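Local coordinates for protein putative alkaline phosphatase (Pseudomonas fluorescens, PDB 4F1V) that binds phosphate with high affinity in the periplasm and, as a PstS-family solute-binding protein, probably delivers it to an ABC transporter for import, at residues Val140-Ser143 with Glu144-Thr148; Gly7-Leu10 with Pro11-Leu14. All coordinates share one frame; numbering follows the deposited sequence. Where two conformers were deposited one is given.

Interaction 1. Residues Val140-Ser143 with Glu144-Thr148; sequences VYRS and ESSGT. With PI (hydrogenphosphate ion), chain B.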
loop_
_atom_site.group_PDB
_atom_site.type_symbol
_atom_site.label_atom_id
_atom_site.label_comp_id
_atom_site.label_asym_id
_atom_site.label_seq_id
_atom_site.Cartn_x
_atom_site.Cartn_y
_atom_site.Cartn_z
ATOM N N VAL A 140 -1.437 -7.360 17.134
ATOM C CA VAL A 140 -2.433 -7.771 16.142
ATOM C C VAL A 140 -1.800 -7.611 14.749
ATOM O O VAL A 140 -1.092 -6.639 14.488
ATOM C CB VAL A 140 -3.725 -6.912 16.230
ATOM C CG1 VAL A 140 -4.783 -7.449 15.264
ATOM C CG2 VAL A 140 -4.269 -6.892 17.653
ATOM N N TYR A 141 -1.998 -8.579 13.863
ATOM C CA TYR A 141 -1.378 -8.599 12.545
ATOM C C TYR A 141 -2.385 -9.144 11.530
ATOM O O TYR A 141 -3.389 -9.742 11.856
ATOM C CB TYR A 141 -0.063 -9.370 12.549
ATOM C CG TYR A 141 -0.272 -10.860 12.741
ATOM C CD1 TYR A 141 -0.349 -11.716 11.651
ATOM C CD2 TYR A 141 -0.410 -11.398 14.008
ATOM C CE1 TYR A 141 -0.559 -13.065 11.777
ATOM C CE2 TYR A 141 -0.692 -12.745 14.167
ATOM C CZ TYR A 141 -0.755 -13.601 13.073
ATOM O OH TYR A 141 -0.992 -14.964 13.209
ATOM N N ARG A 142 -2.045 -8.945 10.236
ATOM C CA ARG A 142 -2.923 -9.390 9.146
ATOM C C ARG A 142 -2.740 -10.866 8.856
ATOM O O ARG A 142 -1.621 -11.326 8.573
ATOM C CB ARG A 142 -2.650 -8.530 7.869
ATOM C CG ARG A 142 -3.135 -7.101 8.008
ATOM C CD ARG A 142 -4.646 -6.987 7.856
ATOM N NE ARG A 142 -5.093 -7.298 6.494
ATOM C CZ ARG A 142 -4.972 -6.441 5.483
ATOM N NH1 ARG A 142 -4.575 -5.173 5.689
ATOM N NH2 ARG A 142 -5.277 -6.854 4.250
ATOM N N SER A 143 -3.837 -11.599 8.871
ATOM C CA SER A 143 -3.826 -13.010 8.587
ATOM C C SER A 143 -3.474 -13.405 7.167
ATOM O O SER A 143 -2.938 -14.472 6.918
ATOM C CB SER A 143 -5.233 -13.618 8.902
ATOM O OG SER A 143 -6.216 -13.150 7.987
ATOM N N GLU A 144 -3.830 -12.533 6.227
ATOM C CA GLU A 144 -3.817 -12.847 4.799
ATOM C C GLU A 144 -2.671 -12.075 4.112
ATOM O O GLU A 144 -1.893 -11.376 4.711
ATOM C CB GLU A 144 -5.185 -12.556 4.155
ATOM C CG GLU A 144 -5.553 -11.155 3.772
ATOM C CD GLU A 144 -5.905 -10.189 4.894
ATOM O OE1 GLU A 144 -5.320 -10.208 5.997
ATOM O OE2 GLU A 144 -6.731 -9.247 4.585
ATOM N N SER A 145 -2.593 -12.271 2.771
ATOM C CA SER A 145 -1.562 -11.674 1.969
ATOM C C SER A 145 -1.910 -10.185 1.772
ATOM O O SER A 145 -2.848 -9.823 1.072
ATOM C CB SER A 145 -1.501 -12.386 0.636
ATOM O OG SER A 145 -0.561 -11.792 -0.241
ATOM N N SER A 146 -1.114 -9.327 2.450
ATOM C CA SER A 146 -1.400 -7.933 2.621
ATOM C C SER A 146 -0.262 -7.041 2.134
ATOM O O SER A 146 0.913 -7.244 2.478
ATOM C CB SER A 146 -1.615 -7.675 4.134
ATOM O OG SER A 146 -1.535 -6.333 4.533
ATOM N N GLY A 147 -0.657 -6.022 1.374
ATOM C CA GLY A 147 0.287 -4.991 0.991
ATOM C C GLY A 147 0.706 -4.090 2.145
ATOM O O GLY A 147 1.857 -3.586 2.144
ATOM N N THR A 148 -0.162 -3.839 3.108
ATOM C CA THR A 148 0.234 -3.121 4.313
ATOM C C THR A 148 1.370 -3.883 5.006
ATOM O O THR A 148 2.393 -3.312 5.446
ATOM C CB THR A 148 -0.907 -2.901 5.286
ATOM O OG1 THR A 148 -2.048 -2.325 4.608
ATOM C CG2 THR A 148 -0.499 -1.924 6.391
HETATM P P PI B . -3.916 -4.452 2.030
HETATM O O1 PI B . -3.308 -5.392 0.989
HETATM O O2 PI B . -5.377 -4.804 2.314
HETATM O O3 PI B . -3.076 -4.464 3.314
HETATM O O4 PI B . -3.909 -3.011 1.446
#
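From R142, the last residue of strand 138-142, the chain turns through S143 and E144 and runs on to S146, the N-cap of helix 147-159, which brings the side chains of R142 and E144 together inside the bend. The R142 guanidinium grips the E144 carboxylate side-on with two nitrogens: NE reaches OE1 of E144 at 3.0 Å on the syn side, and NH2 reaches OE2 of E144 at 2.8 Å from above the carboxylate plane. The two flat groups are therefore far from coplanar, their planes 55° apart. E144 folds back to this position because its CG sits between the backbone N and the carbonyl carbon (chi1 80°) and the chain bends again at chi2. G190 N also donates to OE2, so the carboxylate that positions the arginine is itself held.

This stretch forms one side of the phosphate site of a venus-flytrap binding protein, built where a strand hands over to a helix N-terminus. R142 also turns NH1 and NH2 to the anion: NH2 meets O2 of the phosphate at 2.8 Å, nearly straight at 164°, while NH1 makes a more bent bond to O3. O3 accepts four bonds, from R142 NH1, from the hydroxyls S146 OG and T148 OG1, each at 2.7 Å, and from T148 N. G147 N gives a further bond to O1 at 2.8 Å. S146 OG lies over one face of the guanidinium, and it also caps T149 N in the first turn of the helix, whose N-terminal end would be expected to favour the negative charge of the ligand.

Interaction 2. Residues Gly7-Leu10 with Pro11-Leu14; sequences GATL and PQAL. With PI (hydrogenphosphate ion), chain B.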
loop_
_atom_site.group_PDB
_atom_site.type_symbol
_atom_site.label_atom_id
_atom_site.label_comp_id
_atom_site.label_asym_id
_atom_site.label_seq_id
_atom_site.Cartn_x
_atom_site.Cartn_y
_atom_site.Cartn_z
ATOM N N GLY A 7 -9.114 -5.136 -4.494
ATOM C CA GLY A 7 -7.805 -5.525 -3.993
ATOM C C GLY A 7 -7.515 -4.884 -2.665
ATOM O O GLY A 7 -8.314 -4.965 -1.709
ATOM N N ALA A 8 -6.340 -4.227 -2.566
ATOM C CA ALA A 8 -5.855 -3.582 -1.357
ATOM C C ALA A 8 -6.967 -2.886 -0.571
ATOM O O ALA A 8 -7.702 -2.051 -1.120
ATOM C CB ALA A 8 -4.806 -2.549 -1.751
ATOM N N THR A 9 -7.013 -3.161 0.740
ATOM C CA THR A 9 -7.879 -2.429 1.638
ATOM C C THR A 9 -7.271 -1.110 2.136
ATOM O O THR A 9 -8.026 -0.193 2.483
ATOM C CB THR A 9 -8.360 -3.284 2.853
ATOM O OG1 THR A 9 -7.267 -3.526 3.776
ATOM C CG2 THR A 9 -9.019 -4.554 2.412
ATOM N N LEU A 10 -5.938 -0.980 2.150
ATOM C CA LEU A 10 -5.321 0.232 2.707
ATOM C C LEU A 10 -5.952 1.496 2.099
ATOM O O LEU A 10 -6.253 2.436 2.874
ATOM C CB LEU A 10 -3.801 0.135 2.606
ATOM C CG LEU A 10 -2.971 1.403 2.879
ATOM C CD1 LEU A 10 -1.623 1.064 3.443
ATOM C CD2 LEU A 10 -2.818 2.265 1.604
ATOM N N PRO A 11 -6.144 1.571 0.781
ATOM C CA PRO A 11 -6.702 2.776 0.121
ATOM C C PRO A 11 -8.164 2.619 -0.318
ATOM O O PRO A 11 -8.650 3.378 -1.133
ATOM C CB PRO A 11 -5.831 2.947 -1.119
ATOM C CG PRO A 11 -5.645 1.512 -1.555
ATOM C CD PRO A 11 -5.611 0.672 -0.269
ATOM N N GLN A 12 -8.873 1.617 0.214
ATOM C CA GLN A 12 -10.214 1.375 -0.365
ATOM C C GLN A 12 -11.151 2.568 -0.155
ATOM O O GLN A 12 -11.982 2.801 -1.032
ATOM C CB GLN A 12 -10.875 0.093 0.183
ATOM C CG GLN A 12 -11.297 0.261 1.657
ATOM C CD GLN A 12 -11.832 -0.986 2.263
ATOM O OE1 GLN A 12 -11.387 -2.103 1.939
ATOM N NE2 GLN A 12 -12.829 -0.846 3.113
ATOM N N ALA A 13 -11.007 3.344 0.936
ATOM C CA ALA A 13 -11.909 4.487 1.116
ATOM C C ALA A 13 -11.627 5.581 0.104
ATOM O O ALA A 13 -12.564 6.339 -0.265
ATOM C CB ALA A 13 -11.813 5.027 2.557
ATOM N N LEU A 14 -10.407 5.700 -0.396
ATOM C CA LEU A 14 -10.127 6.618 -1.479
ATOM C C LEU A 14 -10.900 6.190 -2.741
ATOM O O LEU A 14 -11.629 6.997 -3.339
ATOM C CB LEU A 14 -8.610 6.676 -1.739
ATOM C CG LEU A 14 -8.213 7.365 -3.022
ATOM C CD1 LEU A 14 -8.657 8.807 -3.029
ATOM C CD2 LEU A 14 -6.708 7.257 -3.247
HETATM P P PI B . -3.916 -4.452 2.030
HETATM O O1 PI B . -3.308 -5.392 0.989
HETATM O O2 PI B . -5.377 -4.804 2.314
HETATM O O3 PI B . -3.076 -4.464 3.314
HETATM O O4 PI B . -3.909 -3.011 1.446
HETATM O O HOH W 1 -8.784 3.779 2.670
#
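T9 and Q12 bracket a type I beta turn that carries the chain from the loop after strand 5-7 into helix 12-15, and one backbone hydrogen bond closes it: Q12 N to T9 O, 3.0 Å and nearly straight at 172°. P11 occupies the N-cap position. Water 1 extends the backbone bonding, donating to L10 O and accepting from A13 N, and S209 OG is a second partner of L10 O.

The apolar contacts gather at the proline ring. P11 CD lies 3.6 Å from A8 CB and also meets L10 CB, with the leucine and proline side chains crossing at about a right angle. Beyond the turn, T294 of strand 291-299 touches both L10 and P11. Q12 runs beside T9, pointing the same way; in one of its two conformers its OE1 lies 3.4 Å from T9 CG2 and its NE2 bonds Q192 OE1.

Within residues 7-14, the bonds to the phosphate come from T9 and L10. T9 supplies two to O2, its N at 2.8 Å and its OG1 at 2.7 Å, the hydroxyl being set between the backbone N and the carbonyl carbon (chi1 71°) where both can meet one oxygen. L10 N bonds O4 at 3.0 Å, and A8 CB packs against that same oxygen. T9 OG1 is also paired with S191 OG. A valine in place of T9 would probably leave phosphate O2 without one of its donors and S191 without its hydroxyl partner.

With two successive amides and a hydroxyl directed at the anion, this turn recognises phosphate through neutral hydrogen-bond donors; residues 7-14 themselves contribute no cationic side chain, and R142 brings positive charge from across the site.

Both contacts are buried and meet on one phosphate, their centres about 13 Å apart. Interaction 2 follows a strand of the five-stranded sheet, interaction 1 a strand of the four-stranded one, so the anion is held between the two parts of the fold, as in a closed venus flytrap. Both use amides and hydroxyls, but only residues 140-148, whose outer bend reaches the surface at S143, add a charged arginine with its glutamate, while residues 7-14 add apolar packing at the proline. They also touch directly, T148 OG1 lying 3.6 Å from L10 CD1 and R142 NH1 3.7 Å from T9 OG1. S33 adds another hydroxyl to the ligand.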